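Local atomic coordinates of 11R-lipoxygenase (PDB entry 3VF1), a protein that probably incorporates molecular oxygen into polyunsaturated fatty acids at a non-heme iron centre, as a calcium-dependent lipoxygenase. Residues N279-N284 with Q353-N358; V269-D274 with I306-Y311. All blocks are in the same frame, centred on the assembly; numbering follows the deposited sequence.

How the interactions relate
Interactions 1 and 2 both belong to the region of the lipoxygenase domain built round a five-stranded antiparallel sheet, and their centres lie about 16 Å apart. Interaction 2 pairs the edge strand 271-272 with its neighbour 306-310; interaction 1 joins the loop that follows the first of these strands to the loop that follows strand 344-350. Their segments alternate along the chain. The two meet at Q353, whose NE2 lies 3.0 Å from D310 OD1 in a probable hydrogen bond, and at F280, whose CD2 packs 4.0 Å from I308 CD1. Interaction 1 is remote from the iron, whereas in interaction 2 about 12 Å separates the side chain of V269 from that of H392, a ligand of the iron.

Interaction 1 (N279-N284 with Q353-N358); sequences NFPVKN and QQPGEN
The side chain of N279 reaches across to Q353 and the edge of P355. N279 CB lies 3.4 Å from Q353 O and 4.0 Å from P355 CD. N279 CG stands between the backbone N and the carbonyl carbon (chi1 58°), and is 3.6 Å from Q353 O. At the tip, N279 ND2 donates to Q353 O over 3.0 Å, coming from above the carbonyl plane, 48° out of it. N279 ND2 also makes a weak second hydrogen bond of 3.2 Å to Q353 OE1, with the two amide planes turned 54° apart. ND2 thus holds the main chain of Q353 and, more weakly, its side chain, while the other end of that glutamine amide, NE2, is held by T331 O and D310 OD1. An alanine here removes the ND2 donor and would probably leave the 353-358 loop less firmly tied to 279-284. Beside the polar pair, P355 CG makes a small apolar contact, 3.8 Å, with P281 CD and also lies against N279 O, a carbonyl that accepts a hydrogen bond from Q350 NE2. P281 is the centre of an inverse gamma turn, and its ring also touches Q350 and I361. On the buried side, F280 packs on L333 and L335 of strand 333-338 and on Q350 of strand 344-350, and V282 touches A348 and I361, so the 279-284 loop lies against strands 333-338, 344-350 and 361-362.

Interaction 2 (V269-D274 with I306-Y311); sequences VIRRCD and IFITDY
R271 and I308 form the hydrogen-bonded pair at the middle of this antiparallel contact: I308 N donates to R271 O over 2.8 Å, and R271 N returns a longer bond of 3.1 Å to I308 O. C273 N continues the ladder with a 2.8 Å bond to I306 O. Between these bonds, R272 and F307 make a non-hydrogen-bonded pair whose side chains diverge, although the ring stays close, with F307 CD2 3.4 Å from R272 N. On the face that carries R271 and I308, C273 CB packs 3.7 Å from I308 CG2. I270 CG1, anti to its backbone N (chi1 -170°), meets F307 CB, while its CB touches T309 CG2. V269 CG1 lies over one face of the Y311 ring, 3.9 Å from Y311 CZ, the two side chains crossing at about a right angle. The strands belong to a five-stranded antiparallel sheet in the lipoxygenase domain, in which 271-272 is an edge strand and 306-310 continues to 333-338 through backbone bonds of F307 with F336 and T309 with G334. Where the direct ladder ends, water 1 donates to V269 O and I308 O and accepts from D310 N. Within its own segment R272 NE forms a salt bridge with D274 OD1 (2.7 Å). Farther out, R271 NH2 is hydrogen-bonded to Q481 OE1, and Y311 OH to D383 OD1. D383 and Y386 of helix 369-410 touch V269; from helix 254-263, F261 packs on T309 and Y311, and L262 on I270.

Interaction 1 (N279-N284 with Q353-N358)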
# COMPACT_ATOMS: atom_id res chain seq x y z
N ASN A 279 -3.19 29.52 -18.97
CA ASN A 279 -2.93 30.22 -17.71
C ASN A 279 -1.49 30.06 -17.22
O ASN A 279 -1.19 30.35 -16.06
CB ASN A 279 -3.90 29.75 -16.63
CG ASN A 279 -3.82 28.26 -16.38
OD1 ASN A 279 -3.75 27.46 -17.32
ND2 ASN A 279 -3.81 27.86 -15.11
N PHE A 280 -0.61 29.60 -18.10
CA PHE A 280 0.80 29.42 -17.76
C PHE A 280 1.65 30.01 -18.88
O PHE A 280 2.33 29.28 -19.61
CB PHE A 280 1.11 27.93 -17.59
CG PHE A 280 2.42 27.64 -16.91
CD1 PHE A 280 3.11 28.62 -16.22
CD2 PHE A 280 2.97 26.36 -16.97
CE1 PHE A 280 4.32 28.33 -15.60
CE2 PHE A 280 4.17 26.08 -16.35
CZ PHE A 280 4.85 27.06 -15.67
N PRO A 281 1.62 31.34 -19.02
CA PRO A 281 2.22 32.05 -20.15
C PRO A 281 3.75 32.12 -20.10
O PRO A 281 4.31 33.21 -19.95
CB PRO A 281 1.62 33.45 -20.04
CG PRO A 281 1.39 33.63 -18.58
CD PRO A 281 1.01 32.27 -18.05
N VAL A 282 4.41 30.98 -20.23
CA VAL A 282 5.87 30.94 -20.27
C VAL A 282 6.36 31.36 -21.65
O VAL A 282 6.02 30.74 -22.65
CB VAL A 282 6.41 29.53 -19.96
CG1 VAL A 282 7.92 29.47 -20.16
CG2 VAL A 282 6.04 29.12 -18.54
N LYS A 283 7.17 32.41 -21.69
CA LYS A 283 7.70 32.92 -22.95
C LYS A 283 9.12 32.43 -23.18
O LYS A 283 9.88 32.22 -22.23
CB LYS A 283 7.64 34.45 -22.98
CG LYS A 283 6.25 35.02 -22.74
CD LYS A 283 5.24 34.40 -23.70
CE LYS A 283 3.83 34.90 -23.41
NZ LYS A 283 2.83 34.22 -24.29
N ASN A 284 9.48 32.25 -24.45
CA ASN A 284 10.79 31.74 -24.82
C ASN A 284 11.92 32.55 -24.20
O ASN A 284 12.94 31.98 -23.79
CB ASN A 284 10.92 31.72 -26.35
CG ASN A 284 12.24 31.15 -26.81
OD1 ASN A 284 12.50 29.95 -26.66
ND2 ASN A 284 13.08 31.99 -27.40
N GLN A 353 -2.46 29.31 -10.03
CA GLN A 353 -3.00 28.93 -11.33
C GLN A 353 -3.18 30.14 -12.25
O GLN A 353 -2.78 30.11 -13.42
CB GLN A 353 -4.33 28.20 -11.16
CG GLN A 353 -4.20 26.77 -10.68
CD GLN A 353 -3.65 25.84 -11.74
OE1 GLN A 353 -4.21 25.72 -12.83
NE2 GLN A 353 -2.53 25.18 -11.43
N GLN A 354 -3.80 31.20 -11.73
CA GLN A 354 -4.15 32.36 -12.55
C GLN A 354 -3.05 33.42 -12.53
O GLN A 354 -2.68 33.91 -11.46
CB GLN A 354 -5.46 32.96 -12.06
CG GLN A 354 -6.65 32.02 -12.21
CD GLN A 354 -6.90 31.64 -13.65
OE1 GLN A 354 -6.80 32.47 -14.56
NE2 GLN A 354 -7.24 30.37 -13.88
N PRO A 355 -2.54 33.79 -13.72
CA PRO A 355 -1.49 34.81 -13.82
C PRO A 355 -1.94 36.16 -13.26
O PRO A 355 -3.11 36.52 -13.40
CB PRO A 355 -1.25 34.92 -15.33
CG PRO A 355 -1.78 33.66 -15.90
CD PRO A 355 -2.92 33.26 -15.04
N GLY A 356 -1.02 36.89 -12.63
CA GLY A 356 -1.34 38.17 -12.04
C GLY A 356 -0.09 38.96 -11.68
O GLY A 356 1.03 38.49 -11.92
N GLU A 357 -0.28 40.14 -11.11
CA GLU A 357 0.85 41.00 -10.75
C GLU A 357 1.65 40.41 -9.60
O GLU A 357 2.87 40.60 -9.52
CB GLU A 357 0.36 42.41 -10.39
CG GLU A 357 -0.52 42.48 -9.16
CD GLU A 357 -0.85 43.90 -8.76
OE1 GLU A 357 -0.16 44.83 -9.24
OE2 GLU A 357 -1.80 44.10 -7.97
N ASN A 358 0.97 39.71 -8.70
CA ASN A 358 1.63 39.06 -7.57
C ASN A 358 1.86 37.57 -7.83
O ASN A 358 2.18 36.81 -6.91
CB ASN A 358 0.81 39.24 -6.30
CG ASN A 358 0.64 40.70 -5.91
OD1 ASN A 358 1.47 41.54 -6.25
ND2 ASN A 358 -0.43 41.00 -5.19

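Interaction 2 (V269-D274 with I306-Y311)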
# COMPACT_ATOMS: atom_id res chain seq x y z
N VAL A 269 2.65 12.58 -11.19
CA VAL A 269 2.16 13.89 -11.62
C VAL A 269 2.75 14.37 -12.95
O VAL A 269 2.02 14.80 -13.83
CB VAL A 269 2.42 14.96 -10.54
CG1 VAL A 269 1.85 16.30 -10.98
CG2 VAL A 269 1.82 14.52 -9.22
N ILE A 270 4.07 14.30 -13.08
CA ILE A 270 4.73 14.85 -14.26
C ILE A 270 4.25 14.17 -15.54
O ILE A 270 3.99 12.96 -15.55
CB ILE A 270 6.26 14.72 -14.17
CG1 ILE A 270 6.92 15.52 -15.29
CG2 ILE A 270 6.69 13.26 -14.23
CD1 ILE A 270 8.40 15.77 -15.08
N ARG A 271 4.12 14.94 -16.61
CA ARG A 271 3.69 14.41 -17.90
C ARG A 271 4.16 15.29 -19.05
O ARG A 271 4.41 16.48 -18.87
CB ARG A 271 2.17 14.28 -17.94
CG ARG A 271 1.43 15.61 -17.95
CD ARG A 271 -0.07 15.39 -17.94
NE ARG A 271 -0.48 14.53 -19.05
CZ ARG A 271 -1.55 13.74 -19.04
NH1 ARG A 271 -2.33 13.68 -17.97
NH2 ARG A 271 -1.83 13.00 -20.10
N ARG A 272 4.27 14.69 -20.23
CA ARG A 272 4.68 15.43 -21.42
C ARG A 272 3.71 16.56 -21.70
O ARG A 272 2.50 16.42 -21.51
CB ARG A 272 4.77 14.50 -22.63
CG ARG A 272 5.02 15.23 -23.94
CD ARG A 272 5.17 14.27 -25.11
NE ARG A 272 5.28 14.98 -26.38
CZ ARG A 272 5.56 14.42 -27.55
NH1 ARG A 272 5.78 13.11 -27.62
NH2 ARG A 272 5.64 15.16 -28.64
N CYS A 273 4.25 17.69 -22.15
CA CYS A 273 3.44 18.87 -22.44
C CYS A 273 3.67 19.32 -23.88
O CYS A 273 4.74 19.82 -24.22
CB CYS A 273 3.79 20.01 -21.48
SG CYS A 273 2.84 21.52 -21.74
N ASP A 274 2.66 19.12 -24.72
CA ASP A 274 2.75 19.48 -26.13
C ASP A 274 2.28 20.91 -26.37
O ASP A 274 2.55 21.50 -27.42
CB ASP A 274 1.94 18.51 -26.98
CG ASP A 274 2.55 17.12 -27.02
OD1 ASP A 274 3.79 17.03 -27.17
OD2 ASP A 274 1.80 16.13 -26.90
N ILE A 306 9.54 18.78 -23.40
CA ILE A 306 8.96 19.62 -22.36
C ILE A 306 7.92 18.86 -21.56
O ILE A 306 6.96 18.33 -22.11
CB ILE A 306 8.30 20.87 -22.97
CG1 ILE A 306 9.35 21.73 -23.69
CG2 ILE A 306 7.61 21.69 -21.88
CD1 ILE A 306 10.33 22.42 -22.77
N PHE A 307 8.11 18.83 -20.24
CA PHE A 307 7.18 18.15 -19.34
C PHE A 307 6.67 19.13 -18.30
O PHE A 307 7.29 20.16 -18.06
CB PHE A 307 7.87 16.96 -18.68
CG PHE A 307 8.35 15.93 -19.66
CD1 PHE A 307 9.47 16.16 -20.44
CD2 PHE A 307 7.68 14.72 -19.81
CE1 PHE A 307 9.92 15.22 -21.34
CE2 PHE A 307 8.12 13.77 -20.71
CZ PHE A 307 9.24 14.02 -21.48
N ILE A 308 5.55 18.80 -17.67
CA ILE A 308 4.88 19.72 -16.76
C ILE A 308 4.27 19.02 -15.55
O ILE A 308 3.82 17.88 -15.65
CB ILE A 308 3.76 20.48 -17.50
CG1 ILE A 308 3.13 21.54 -16.59
CG2 ILE A 308 2.70 19.52 -18.00
CD1 ILE A 308 2.16 22.46 -17.30
N THR A 309 4.27 19.71 -14.42
CA THR A 309 3.60 19.23 -13.22
C THR A 309 2.57 20.26 -12.77
O THR A 309 2.92 21.29 -12.19
CB THR A 309 4.59 18.99 -12.06
OG1 THR A 309 5.29 20.20 -11.76
CG2 THR A 309 5.59 17.90 -12.42
N ASP A 310 1.30 19.98 -13.05
CA ASP A 310 0.22 20.91 -12.75
C ASP A 310 -0.56 20.47 -11.51
O ASP A 310 -1.16 19.39 -11.50
CB ASP A 310 -0.73 21.01 -13.95
CG ASP A 310 -1.83 22.03 -13.74
OD1 ASP A 310 -2.07 22.45 -12.59
OD2 ASP A 310 -2.48 22.42 -14.74
N TYR A 311 -0.55 21.30 -10.48
CA TYR A 311 -1.23 20.98 -9.23
C TYR A 311 -2.53 21.77 -9.07
O TYR A 311 -2.85 22.26 -7.99
CB TYR A 311 -0.29 21.24 -8.05
CG TYR A 311 0.92 20.35 -8.07
CD1 TYR A 311 2.04 20.69 -8.81
CD2 TYR A 311 0.93 19.14 -7.38
CE1 TYR A 311 3.15 19.86 -8.85
CE2 TYR A 311 2.03 18.31 -7.42
CZ TYR A 311 3.13 18.67 -8.16
OH TYR A 311 4.23 17.84 -8.19
O HOH W 1 0.97 17.25 -14.38
O HOH W 2 6.79 18.39 -25.31